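Local coordinates for Spermidine/putrescine ABC transporter, periplasmic binding protein (Treponema pallidum, PDB 2V84) that binds polyamines and probably serves the spermidine and putrescine uptake of the spirochaete as the periplasmic receptor of an ABC transporter, at residues M160-M163 with E168-G171; L195-W200 with N338-R343; A173-G178 with A252-V257; E229-E234 with I243-P248. All coordinates share one frame; numbering follows the deposited sequence.

Interaction 1 (M160-M163 with E168-G171); sequences MSMM and EVMG
V169 reaches from the helix to both M162 and M163, and shows how a binding-protein fold can fix a helix against the end of the strand that leads into it. The unit is a strand-loop-helix turn: M163 follows strand 160-162 of the mixed sheet, and within three residues the chain enters helix 166-176. Packing is tight around the M163 carbonyl. There V169 CG2 presses on M163 O at 3.0 Å, a short apolar-to-polar approach and not a bond. V169 CG1 lies anti to the backbone N (chi1 179°), which turns the other methyl, CG2, to this carbonyl and lets CG1 serve a separate neighbour. The second meeting is slacker: CG1 faces M162 CE across 4.1 Å, the thioether end being swung to it by a bend at chi3 of 80°. No hydrogen bond joins the segments; the backbone N of M163 bonds H225 ND1 instead. The far flank is the more polar one and borders the predicted spermidine site, to which E168 belongs. A bound MES molecule, probably from the crystallisation liquor, lies about 4 Å from the E168 side chain. The carboxylate is engaged elsewhere, OE2 in a salt bridge with K323 NZ, while D165 OD2 accepts from the E168 backbone N. What E168 gives to the contact is its aliphatic stem. M163 is modelled in two conformations, so this part is less certain; in one of them M163 CE lies 3.5 Å from E168 CG and 3.9 Å from E168 CB.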
loop_
_atom_site.group_PDB
_atom_site.type_symbol
_atom_site.label_atom_id
_atom_site.label_comp_id
_atom_site.label_asym_id
_atom_site.label_seq_id
_atom_site.Cartn_x
_atom_site.Cartn_y
_atom_site.Cartn_z
ATOM N N MET A 160 -17.889 3.866 12.626
ATOM C CA MET A 160 -16.966 3.152 11.747
ATOM C C MET A 160 -16.633 3.989 10.526
ATOM O O MET A 160 -17.407 4.867 10.137
ATOM C CB MET A 160 -17.596 1.824 11.306
ATOM C CG MET A 160 -17.935 0.904 12.493
ATOM S SD MET A 160 -18.349 -0.782 11.978
ATOM C CE MET A 160 -19.947 -0.516 11.207
ATOM N N SER A 161 -15.468 3.724 9.934
ATOM C CA SER A 161 -15.122 4.259 8.621
ATOM C C SER A 161 -14.501 3.177 7.753
ATOM O O SER A 161 -13.962 2.170 8.255
ATOM C CB SER A 161 -14.155 5.453 8.745
ATOM O OG SER A 161 -12.854 5.053 9.195
ATOM N N MET A 162 -14.618 3.367 6.435
ATOM C CA MET A 162 -13.858 2.603 5.491
ATOM C C MET A 162 -12.986 3.581 4.739
ATOM O O MET A 162 -13.201 4.804 4.808
ATOM C CB MET A 162 -14.765 1.774 4.552
ATOM C CG MET A 162 -15.493 0.623 5.295
ATOM S SD MET A 162 -16.308 -0.492 4.151
ATOM C CE MET A 162 -14.916 -1.473 3.640
ATOM N N MET A 163 -12.003 3.060 4.010
ATOM C CA MET A 163 -11.043 3.920 3.319
ATOM C C MET A 163 -11.639 4.593 2.089
ATOM O O MET A 163 -12.513 4.021 1.431
ATOM C CB MET A 163 -9.783 3.138 2.952
ATOM C CG MET A 163 -8.902 2.829 4.149
ATOM S SD MET A 163 -7.190 2.494 3.671
ATOM C CE MET A 163 -7.349 0.867 2.980
ATOM N N GLU A 168 -9.474 -0.504 -2.841
ATOM C CA GLU A 168 -9.532 -1.106 -1.492
ATOM C C GLU A 168 -10.936 -1.505 -1.078
ATOM O O GLU A 168 -11.148 -2.617 -0.580
ATOM C CB GLU A 168 -8.961 -0.169 -0.409
ATOM C CG GLU A 168 -7.432 0.013 -0.396
ATOM C CD GLU A 168 -6.597 -1.260 -0.235
ATOM O OE1 GLU A 168 -7.098 -2.371 0.032
ATOM O OE2 GLU A 168 -5.383 -1.144 -0.409
ATOM N N VAL A 169 -11.895 -0.596 -1.258
ATOM C CA VAL A 169 -13.263 -0.854 -0.806
ATOM C C VAL A 169 -13.985 -1.858 -1.711
ATOM O O VAL A 169 -14.533 -2.852 -1.225
ATOM C CB VAL A 169 -14.045 0.465 -0.565
ATOM C CG1 VAL A 169 -15.482 0.193 -0.105
ATOM C CG2 VAL A 169 -13.321 1.265 0.542
ATOM N N MET A 170 -13.932 -1.624 -3.019
ATOM C CA MET A 170 -14.459 -2.609 -3.976
ATOM C C MET A 170 -13.772 -3.964 -3.804
ATOM O O MET A 170 -14.425 -5.024 -3.860
ATOM C CB MET A 170 -14.335 -2.121 -5.429
ATOM C CG MET A 170 -15.315 -1.008 -5.827
ATOM S SD MET A 170 -17.075 -1.407 -5.581
ATOM C CE MET A 170 -17.328 -2.393 -7.058
ATOM N N GLY A 171 -12.459 -3.926 -3.581
ATOM C CA GLY A 171 -11.663 -5.139 -3.394
ATOM C C GLY A 171 -12.112 -5.952 -2.196
ATOM O O GLY A 171 -12.288 -7.166 -2.292
#

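Interaction 2 (L195-W200 with N338-R343); sequences LVTDHW and NAVRFR
V340, meeting V196 and T197, illustrates how two helices distant in sequence can be joined through one small branched residue. This is helix-helix packing in the binding-protein fold, the C-terminal helix 330-342 lying on helix 186-200 with F207 of strand 204-207 adjoining. The backbones come close, T197 CA and V340 CA being 5.8 Å apart. Along helix 330-342 the account starts at A339, which serves its own segment: its CB sits 3.5 Å above the plane of the R343 guanidinium, over the centre. V340 follows and makes the joint. Its CG1, anti to the backbone N at chi1 169°, touches V196 CG1 at 3.7 Å, the two side chains crossing at about a right angle. The other branch, CG2, lies 3.5 Å from T197 OG1. The hydroxyl has its bond to A193 O one turn back, and V340 CG2 simply packs against the oxygen. R341 turns elsewhere, to a salt bridge with D164, and its CG covers one face of the F342 ring. At the C terminus, R343 OXT pairs with K201, whose NZ also bonds V340 O; the lysine immediately after helix 186-200 thus ties that helix to the chain end. The chemistry implies a division of labour: the direct contact is van der Waals packing of V340 on V196 and T197, with F207 alongside both valines, while directional attachment comes from K201 just outside the segments.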
loop_
_atom_site.group_PDB
_atom_site.type_symbol
_atom_site.label_atom_id
_atom_site.label_comp_id
_atom_site.label_asym_id
_atom_site.label_seq_id
_atom_site.Cartn_x
_atom_site.Cartn_y
_atom_site.Cartn_z
ATOM N N LEU A 195 -23.296 -4.536 -2.156
ATOM C CA LEU A 195 -22.788 -4.858 -0.814
ATOM C C LEU A 195 -22.296 -3.609 -0.064
ATOM O O LEU A 195 -22.696 -3.364 1.078
ATOM C CB LEU A 195 -21.686 -5.923 -0.893
ATOM C CG LEU A 195 -21.230 -6.577 0.415
ATOM C CD1 LEU A 195 -22.399 -7.314 1.111
ATOM C CD2 LEU A 195 -20.074 -7.504 0.188
ATOM N N VAL A 196 -21.425 -2.819 -0.700
ATOM C CA VAL A 196 -20.906 -1.591 -0.064
ATOM C C VAL A 196 -22.033 -0.591 0.190
ATOM O O VAL A 196 -22.160 -0.071 1.291
ATOM C CB VAL A 196 -19.788 -0.891 -0.901
ATOM C CG1 VAL A 196 -19.238 0.300 -0.149
ATOM C CG2 VAL A 196 -18.663 -1.855 -1.252
ATOM N N THR A 197 -22.839 -0.317 -0.840
ATOM C CA THR A 197 -23.902 0.688 -0.728
ATOM C C THR A 197 -24.982 0.310 0.272
ATOM O O THR A 197 -25.334 1.108 1.135
ATOM C CB THR A 197 -24.540 0.970 -2.093
ATOM O OG1 THR A 197 -23.507 1.369 -2.982
ATOM C CG2 THR A 197 -25.568 2.072 -2.007
ATOM N N ASP A 198 -25.492 -0.910 0.148
ATOM C CA ASP A 198 -26.629 -1.333 0.946
ATOM C C ASP A 198 -26.301 -1.923 2.295
ATOM O O ASP A 198 -27.149 -1.890 3.187
ATOM C CB ASP A 198 -27.516 -2.310 0.160
ATOM C CG ASP A 198 -28.335 -1.623 -0.914
ATOM O OD1 ASP A 198 -28.473 -0.373 -0.858
ATOM O OD2 ASP A 198 -28.843 -2.344 -1.805
ATOM N N HIS A 199 -25.096 -2.457 2.470
ATOM C CA HIS A 199 -24.765 -3.184 3.713
ATOM C C HIS A 199 -23.706 -2.540 4.600
ATOM O O HIS A 199 -23.802 -2.610 5.834
ATOM C CB HIS A 199 -24.439 -4.649 3.416
ATOM C CG HIS A 199 -25.590 -5.400 2.813
ATOM N ND1 HIS A 199 -26.773 -5.609 3.492
ATOM C CD2 HIS A 199 -25.768 -5.938 1.584
ATOM C CE1 HIS A 199 -27.618 -6.262 2.716
ATOM N NE2 HIS A 199 -27.028 -6.480 1.553
ATOM N N TRP A 200 -22.715 -1.895 3.988
ATOM C CA TRP A 200 -21.615 -1.295 4.741
ATOM C C TRP A 200 -21.753 0.203 4.880
ATOM O O TRP A 200 -21.706 0.717 5.979
ATOM C CB TRP A 200 -20.263 -1.646 4.117
ATOM C CG TRP A 200 -19.957 -3.115 4.120
ATOM C CD1 TRP A 200 -20.629 -4.099 4.799
ATOM C CD2 TRP A 200 -18.898 -3.765 3.412
ATOM N NE1 TRP A 200 -20.059 -5.315 4.556
ATOM C CE2 TRP A 200 -18.988 -5.146 3.707
ATOM C CE3 TRP A 200 -17.864 -3.311 2.563
ATOM C CZ2 TRP A 200 -18.084 -6.086 3.194
ATOM C CZ3 TRP A 200 -16.967 -4.248 2.036
ATOM C CH2 TRP A 200 -17.078 -5.625 2.367
ATOM N N ASN A 338 -18.139 6.009 -8.008
ATOM C CA ASN A 338 -18.619 7.388 -7.940
ATOM C C ASN A 338 -20.037 7.489 -7.346
ATOM O O ASN A 338 -20.391 8.494 -6.725
ATOM C CB ASN A 338 -18.507 8.082 -9.311
ATOM C CG ASN A 338 -17.078 8.549 -9.632
ATOM O OD1 ASN A 338 -16.190 8.538 -8.784
ATOM N ND2 ASN A 338 -16.869 8.973 -10.867
ATOM N N ALA A 339 -20.824 6.425 -7.514
ATOM C CA ALA A 339 -22.153 6.315 -6.947
ATOM C C ALA A 339 -22.067 6.005 -5.444
ATOM O O ALA A 339 -22.743 6.631 -4.634
ATOM C CB ALA A 339 -22.938 5.237 -7.664
ATOM N N VAL A 340 -21.241 5.028 -5.081
ATOM C CA VAL A 340 -20.973 4.716 -3.671
ATOM C C VAL A 340 -20.457 5.956 -2.930
ATOM O O VAL A 340 -20.876 6.248 -1.799
ATOM C CB VAL A 340 -19.873 3.621 -3.541
ATOM C CG1 VAL A 340 -19.385 3.493 -2.085
ATOM C CG2 VAL A 340 -20.361 2.291 -4.071
ATOM N N ARG A 341 -19.545 6.669 -3.577
ATOM C CA ARG A 341 -18.739 7.682 -2.911
ATOM C C ARG A 341 -19.397 9.063 -2.853
ATOM O O ARG A 341 -19.199 9.795 -1.876
ATOM C CB ARG A 341 -17.340 7.717 -3.545
ATOM C CG ARG A 341 -16.348 8.740 -3.004
ATOM C CD ARG A 341 -16.150 8.676 -1.482
ATOM N NE ARG A 341 -15.130 9.645 -1.077
ATOM C CZ ARG A 341 -15.355 10.939 -0.864
ATOM N NH1 ARG A 341 -16.575 11.448 -1.003
ATOM N NH2 ARG A 341 -14.354 11.735 -0.510
ATOM N N PHE A 342 -20.181 9.412 -3.875
ATOM C CA PHE A 342 -20.774 10.753 -3.959
ATOM C C PHE A 342 -22.302 10.802 -3.901
ATOM O O PHE A 342 -22.892 11.868 -4.107
ATOM C CB PHE A 342 -20.296 11.479 -5.219
ATOM C CG PHE A 342 -18.816 11.692 -5.274
ATOM C CD1 PHE A 342 -18.183 12.523 -4.351
ATOM C CD2 PHE A 342 -18.061 11.090 -6.264
ATOM C CE1 PHE A 342 -16.822 12.728 -4.396
ATOM C CE2 PHE A 342 -16.691 11.288 -6.323
ATOM C CZ PHE A 342 -16.067 12.114 -5.383
ATOM N N ARG A 343 -22.941 9.660 -3.652
ATOM C CA ARG A 343 -24.388 9.631 -3.441
ATOM C C ARG A 343 -24.679 9.327 -1.983
ATOM O O ARG A 343 -25.839 9.316 -1.563
ATOM C CB ARG A 343 -25.076 8.594 -4.332
ATOM C CG ARG A 343 -25.144 8.956 -5.791
ATOM C CD ARG A 343 -25.674 7.794 -6.613
ATOM N NE ARG A 343 -25.278 7.899 -8.018
ATOM C CZ ARG A 343 -25.684 7.075 -8.984
ATOM N NH1 ARG A 343 -26.512 6.068 -8.711
ATOM N NH2 ARG A 343 -25.252 7.258 -10.224
ATOM O OXT ARG A 343 -23.762 9.087 -1.192
#

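Interaction 3 (A173-G178 with A252-V257); sequences ALASLG and ASPVYV
A175 meets A252, S253 and P254 by van der Waals contact, and all of it is made by one methyl group. A175 CB touches A252 O at 3.4 Å, with S253 CA at 4.1 Å and P254 CD at 4.4 Å beyond, so the alanine is set against the backbone bend that leads into strand 254-260. So small a side chain lets the helix come close: A175 CA and A252 CA are 5.4 Å apart. One cost is visible, since the contact buries A252 O and that oxygen has no polar partner anywhere in the model.

Hydrogen bonding across the gap is left to water. A single molecule donates to A175 O at 2.9 Å and accepts from A252 N at 3.0 Å, bridging the last turn of the helix to the incoming loop. The same A175 O also accepts from G178 N, so two donors grip it. On the strand side S253, whose CB points away from the helix, bonds P248 O and W148 NE1 through OG.

The side chain of P254 comes within about 4 Å of that of E168, a member of the predicted spermidine site. The helix end itself is a Schellman motif: Y179 N bonds L174 O, G178 N bonds A175 O, and G178, at positive phi, is the C-prime residue that ends helix 166-176 beside the start of a sheet strand.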
loop_
_atom_site.group_PDB
_atom_site.type_symbol
_atom_site.label_atom_id
_atom_site.label_comp_id
_atom_site.label_asym_id
_atom_site.label_seq_id
_atom_site.Cartn_x
_atom_site.Cartn_y
_atom_site.Cartn_z
ATOM N N ALA A 173 -15.061 -5.853 -0.804
ATOM C CA ALA A 173 -16.400 -6.349 -1.133
ATOM C C ALA A 173 -16.331 -7.551 -2.061
ATOM O O ALA A 173 -16.998 -8.562 -1.827
ATOM C CB ALA A 173 -17.237 -5.252 -1.745
ATOM N N LEU A 174 -15.509 -7.437 -3.097
ATOM C CA LEU A 174 -15.248 -8.552 -4.029
ATOM C C LEU A 174 -14.703 -9.781 -3.306
ATOM O O LEU A 174 -15.225 -10.883 -3.487
ATOM C CB LEU A 174 -14.281 -8.111 -5.118
ATOM C CG LEU A 174 -14.894 -7.205 -6.192
ATOM C CD1 LEU A 174 -13.820 -6.458 -6.982
ATOM C CD2 LEU A 174 -15.791 -8.018 -7.112
ATOM N N ALA A 175 -13.664 -9.579 -2.483
ATOM C CA ALA A 175 -13.083 -10.626 -1.655
ATOM C C ALA A 175 -14.155 -11.335 -0.813
ATOM O O ALA A 175 -14.297 -12.553 -0.893
ATOM C CB ALA A 175 -11.976 -10.062 -0.779
ATOM N N SER A 176 -14.916 -10.564 -0.037
ATOM C CA SER A 176 -16.016 -11.106 0.774
ATOM C C SER A 176 -16.983 -11.975 -0.015
ATOM O O SER A 176 -17.414 -13.012 0.480
ATOM C CB SER A 176 -16.812 -9.986 1.440
ATOM O OG SER A 176 -15.981 -9.241 2.294
ATOM N N LEU A 177 -17.318 -11.548 -1.232
ATOM C CA LEU A 177 -18.217 -12.303 -2.128
ATOM C C LEU A 177 -17.539 -13.438 -2.908
ATOM O O LEU A 177 -18.158 -14.028 -3.812
ATOM C CB LEU A 177 -18.901 -11.350 -3.112
ATOM C CG LEU A 177 -19.828 -10.307 -2.474
ATOM C CD1 LEU A 177 -20.052 -9.129 -3.408
ATOM C CD2 LEU A 177 -21.143 -10.950 -2.055
ATOM N N GLY A 178 -16.280 -13.736 -2.574
ATOM C CA GLY A 178 -15.556 -14.845 -3.196
ATOM C C GLY A 178 -15.113 -14.546 -4.615
ATOM O O GLY A 178 -14.786 -15.454 -5.397
ATOM N N ALA A 252 -9.737 -13.727 0.323
ATOM C CA ALA A 252 -8.536 -13.222 -0.343
ATOM C C ALA A 252 -8.542 -11.699 -0.366
ATOM O O ALA A 252 -8.776 -11.081 -1.390
ATOM C CB ALA A 252 -8.416 -13.798 -1.764
ATOM N N SER A 253 -8.305 -11.100 0.798
ATOM C CA SER A 253 -8.324 -9.644 0.953
ATOM C C SER A 253 -7.305 -8.961 0.047
ATOM O O SER A 253 -6.242 -9.520 -0.210
ATOM C CB SER A 253 -8.017 -9.265 2.397
ATOM O OG SER A 253 -8.868 -9.956 3.281
ATOM N N PRO A 254 -7.616 -7.729 -0.405
ATOM C CA PRO A 254 -6.674 -7.003 -1.251
ATOM C C PRO A 254 -5.326 -6.718 -0.580
ATOM O O PRO A 254 -5.250 -6.263 0.577
ATOM C CB PRO A 254 -7.386 -5.691 -1.587
ATOM C CG PRO A 254 -8.714 -5.722 -0.949
ATOM C CD PRO A 254 -8.853 -6.974 -0.125
ATOM N N VAL A 255 -4.265 -6.960 -1.346
ATOM C CA VAL A 255 -2.881 -6.769 -0.937
ATOM C C VAL A 255 -2.244 -5.780 -1.942
ATOM O O VAL A 255 -2.661 -5.709 -3.087
ATOM C CB VAL A 255 -2.142 -8.158 -0.887
ATOM C CG1 VAL A 255 -0.660 -8.021 -0.614
ATOM C CG2 VAL A 255 -2.763 -9.062 0.182
ATOM N N TYR A 256 -1.272 -4.980 -1.509
ATOM C CA TYR A 256 -0.582 -4.060 -2.432
ATOM C C TYR A 256 0.909 -4.351 -2.505
ATOM O O TYR A 256 1.486 -4.860 -1.559
ATOM C CB TYR A 256 -0.824 -2.573 -2.065
ATOM C CG TYR A 256 -0.178 -2.161 -0.763
ATOM C CD1 TYR A 256 1.201 -1.872 -0.690
ATOM C CD2 TYR A 256 -0.929 -2.066 0.389
ATOM C CE1 TYR A 256 1.806 -1.537 0.517
ATOM C CE2 TYR A 256 -0.344 -1.706 1.589
ATOM C CZ TYR A 256 1.015 -1.442 1.652
ATOM O OH TYR A 256 1.579 -1.112 2.864
ATOM N N VAL A 257 1.524 -4.065 -3.653
ATOM C CA VAL A 257 2.983 -4.004 -3.738
ATOM C C VAL A 257 3.382 -2.656 -4.358
ATOM O O VAL A 257 2.895 -2.292 -5.417
ATOM C CB VAL A 257 3.619 -5.196 -4.516
ATOM C CG1 VAL A 257 2.973 -5.355 -5.903
ATOM C CG2 VAL A 257 5.143 -5.013 -4.590
HETATM O O HOH W 1 -12.122 -14.380 -1.355
#

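Interaction 4 (E229-E234 with I243-P248); sequences EAFFAE and IDFFIP
F231 and F232 pack against I243 and F245 in a contact built from rings and hydrocarbon alone. Ring against ring, F231 CD2 comes 4.0 Å from F245 CD1, the side chains crossing at about a right angle. F245 CG is anti to the backbone N (chi1 174°), which carries its ring along to F231 while its CB stays beside F232.

Ring against aliphatic contacts centre on F232. F245 CB lies near the ring plane at the edge, 3.7 Å from F232 CE2. I243 slides past in the opposite direction, its CD1 3.9 Å from F232 CE1 and its CG2 4.1 Å from F232 CZ. This is helix-on-sheet packing against the mixed sheet of the binding-protein fold: helix segment 229-234 runs nearly antiparallel to strand 243-246, at 162° with axes 10.3 Å apart, and the strand in turn pairs with strand 125-137. Further aromatic rings join the cluster, Y311 stacking on F232 and F216 meeting F231 edge-to-face.

Polar bonds lie on the strand's other face. D244, whose CB points away from the helix, gives OD2 to both a salt bridge with R146 NE and a hydrogen bond with Y144 OH.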
loop_
_atom_site.group_PDB
_atom_site.type_symbol
_atom_site.label_atom_id
_atom_site.label_comp_id
_atom_site.label_asym_id
_atom_site.label_seq_id
_atom_site.Cartn_x
_atom_site.Cartn_y
_atom_site.Cartn_z
ATOM N N GLU A 229 0.253 0.844 10.385
ATOM C CA GLU A 229 1.238 1.855 10.785
ATOM C C GLU A 229 0.608 3.197 11.173
ATOM O O GLU A 229 1.149 3.902 12.016
ATOM C CB GLU A 229 2.330 2.026 9.707
ATOM C CG GLU A 229 1.876 2.664 8.361
ATOM C CD GLU A 229 1.330 1.665 7.364
ATOM O OE1 GLU A 229 1.022 0.509 7.750
ATOM O OE2 GLU A 229 1.192 2.043 6.185
ATOM N N ALA A 230 -0.523 3.556 10.560
ATOM C CA ALA A 230 -1.246 4.783 10.936
ATOM C C ALA A 230 -1.973 4.664 12.278
ATOM O O ALA A 230 -1.872 5.542 13.129
ATOM C CB ALA A 230 -2.218 5.192 9.835
ATOM N N PHE A 231 -2.712 3.576 12.482
ATOM C CA PHE A 231 -3.419 3.365 13.755
ATOM C C PHE A 231 -2.434 3.398 14.913
ATOM O O PHE A 231 -2.677 4.024 15.950
ATOM C CB PHE A 231 -4.140 2.008 13.727
ATOM C CG PHE A 231 -5.325 1.964 12.800
ATOM C CD1 PHE A 231 -6.474 2.699 13.100
ATOM C CD2 PHE A 231 -5.318 1.168 11.664
ATOM C CE1 PHE A 231 -7.591 2.666 12.260
ATOM C CE2 PHE A 231 -6.441 1.122 10.809
ATOM C CZ PHE A 231 -7.580 1.890 11.113
ATOM N N PHE A 232 -1.305 2.723 14.743
ATOM C CA PHE A 232 -0.385 2.575 15.862
ATOM C C PHE A 232 0.487 3.808 16.075
ATOM O O PHE A 232 0.847 4.107 17.201
ATOM C CB PHE A 232 0.426 1.288 15.714
ATOM C CG PHE A 232 -0.385 0.036 15.954
ATOM C CD1 PHE A 232 -0.661 -0.389 17.255
ATOM C CD2 PHE A 232 -0.870 -0.712 14.882
ATOM C CE1 PHE A 232 -1.413 -1.538 17.492
ATOM C CE2 PHE A 232 -1.636 -1.867 15.101
ATOM C CZ PHE A 232 -1.889 -2.288 16.414
ATOM N N ALA A 233 0.810 4.533 15.007
ATOM C CA ALA A 233 1.560 5.795 15.144
ATOM C C ALA A 233 0.730 6.832 15.876
ATOM O O ALA A 233 1.252 7.636 16.674
ATOM C CB ALA A 233 1.969 6.315 13.768
ATOM N N GLU A 234 -0.576 6.780 15.649
ATOM C CA GLU A 234 -1.493 7.812 16.112
ATOM C C GLU A 234 -2.104 7.558 17.490
ATOM O O GLU A 234 -2.717 8.456 18.081
ATOM C CB GLU A 234 -2.601 7.963 15.084
ATOM C CG GLU A 234 -3.427 9.200 15.246
ATOM C CD GLU A 234 -2.926 10.333 14.402
ATOM O OE1 GLU A 234 -2.458 10.071 13.264
ATOM O OE2 GLU A 234 -3.019 11.481 14.881
ATOM N N ILE A 243 -5.994 -2.479 21.002
ATOM C CA ILE A 243 -6.262 -2.480 19.567
ATOM C C ILE A 243 -6.061 -3.877 19.008
ATOM O O ILE A 243 -5.037 -4.506 19.238
ATOM C CB ILE A 243 -5.341 -1.506 18.767
ATOM C CG1 ILE A 243 -5.358 -0.099 19.361
ATOM C CG2 ILE A 243 -5.765 -1.444 17.269
ATOM C CD1 ILE A 243 -4.272 0.807 18.817
ATOM N N ASP A 244 -7.034 -4.349 18.232
ATOM C CA ASP A 244 -6.831 -5.541 17.443
ATOM C C ASP A 244 -6.862 -5.074 16.019
ATOM O O ASP A 244 -7.915 -4.644 15.536
ATOM C CB ASP A 244 -7.966 -6.538 17.686
ATOM C CG ASP A 244 -7.753 -7.869 16.998
ATOM O OD1 ASP A 244 -6.731 -8.079 16.303
ATOM O OD2 ASP A 244 -8.650 -8.731 17.143
ATOM N N PHE A 245 -5.698 -5.110 15.378
ATOM C CA PHE A 245 -5.582 -4.856 13.966
ATOM C C PHE A 245 -5.436 -6.213 13.324
ATOM O O PHE A 245 -4.627 -7.025 13.790
ATOM C CB PHE A 245 -4.350 -3.987 13.630
ATOM C CG PHE A 245 -4.144 -3.830 12.171
ATOM C CD1 PHE A 245 -4.791 -2.817 11.470
ATOM C CD2 PHE A 245 -3.387 -4.759 11.466
ATOM C CE1 PHE A 245 -4.671 -2.748 10.102
ATOM C CE2 PHE A 245 -3.243 -4.667 10.110
ATOM C CZ PHE A 245 -3.894 -3.666 9.421
ATOM N N PHE A 246 -6.204 -6.457 12.267
ATOM C CA PHE A 246 -6.110 -7.700 11.500
ATOM C C PHE A 246 -6.413 -7.449 10.043
ATOM O O PHE A 246 -7.185 -6.562 9.698
ATOM C CB PHE A 246 -7.089 -8.770 12.032
ATOM C CG PHE A 246 -8.493 -8.273 12.206
ATOM C CD1 PHE A 246 -8.880 -7.646 13.388
ATOM C CD2 PHE A 246 -9.440 -8.459 11.215
ATOM C CE1 PHE A 246 -10.184 -7.166 13.556
ATOM C CE2 PHE A 246 -10.733 -7.991 11.368
ATOM C CZ PHE A 246 -11.111 -7.337 12.549
ATOM N N ILE A 247 -5.805 -8.255 9.185
ATOM C CA ILE A 247 -6.207 -8.334 7.790
ATOM C C ILE A 247 -7.062 -9.600 7.742
ATOM O O ILE A 247 -6.573 -10.663 8.115
ATOM C CB ILE A 247 -4.969 -8.471 6.869
ATOM C CG1 ILE A 247 -4.032 -7.271 7.051
ATOM C CG2 ILE A 247 -5.396 -8.694 5.399
ATOM C CD1 ILE A 247 -2.539 -7.596 6.926
ATOM N N PRO A 248 -8.348 -9.497 7.322
ATOM C CA PRO A 248 -9.225 -10.655 7.320
ATOM C C PRO A 248 -8.621 -11.845 6.558
ATOM O O PRO A 248 -8.150 -11.678 5.428
ATOM C CB PRO A 248 -10.481 -10.125 6.625
ATOM C CG PRO A 248 -10.491 -8.671 7.022
ATOM C CD PRO A 248 -9.057 -8.270 6.905
#

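From the N terminus, interaction 1 closes first, a short turn between strand 160-162 and helix 166-176, finished before any other begins. The same helix then opens interaction 3 at 173-178, and the following helix opens interaction 2 at 195-200. Interaction 4 closes its own small loop, 229-234 to 243-248, nested inside both of these. Interaction 3 ends next, at 252-257, and interaction 2 last, at the C terminus, so the two cross. Interactions 1, 3 and 4 reach one mixed sheet, while interaction 2 ties the C-terminal helix to helix 186-200. Packing links neighbours: V169 meets V196, W200 meets A173, and S253 CB meets I247 CG2.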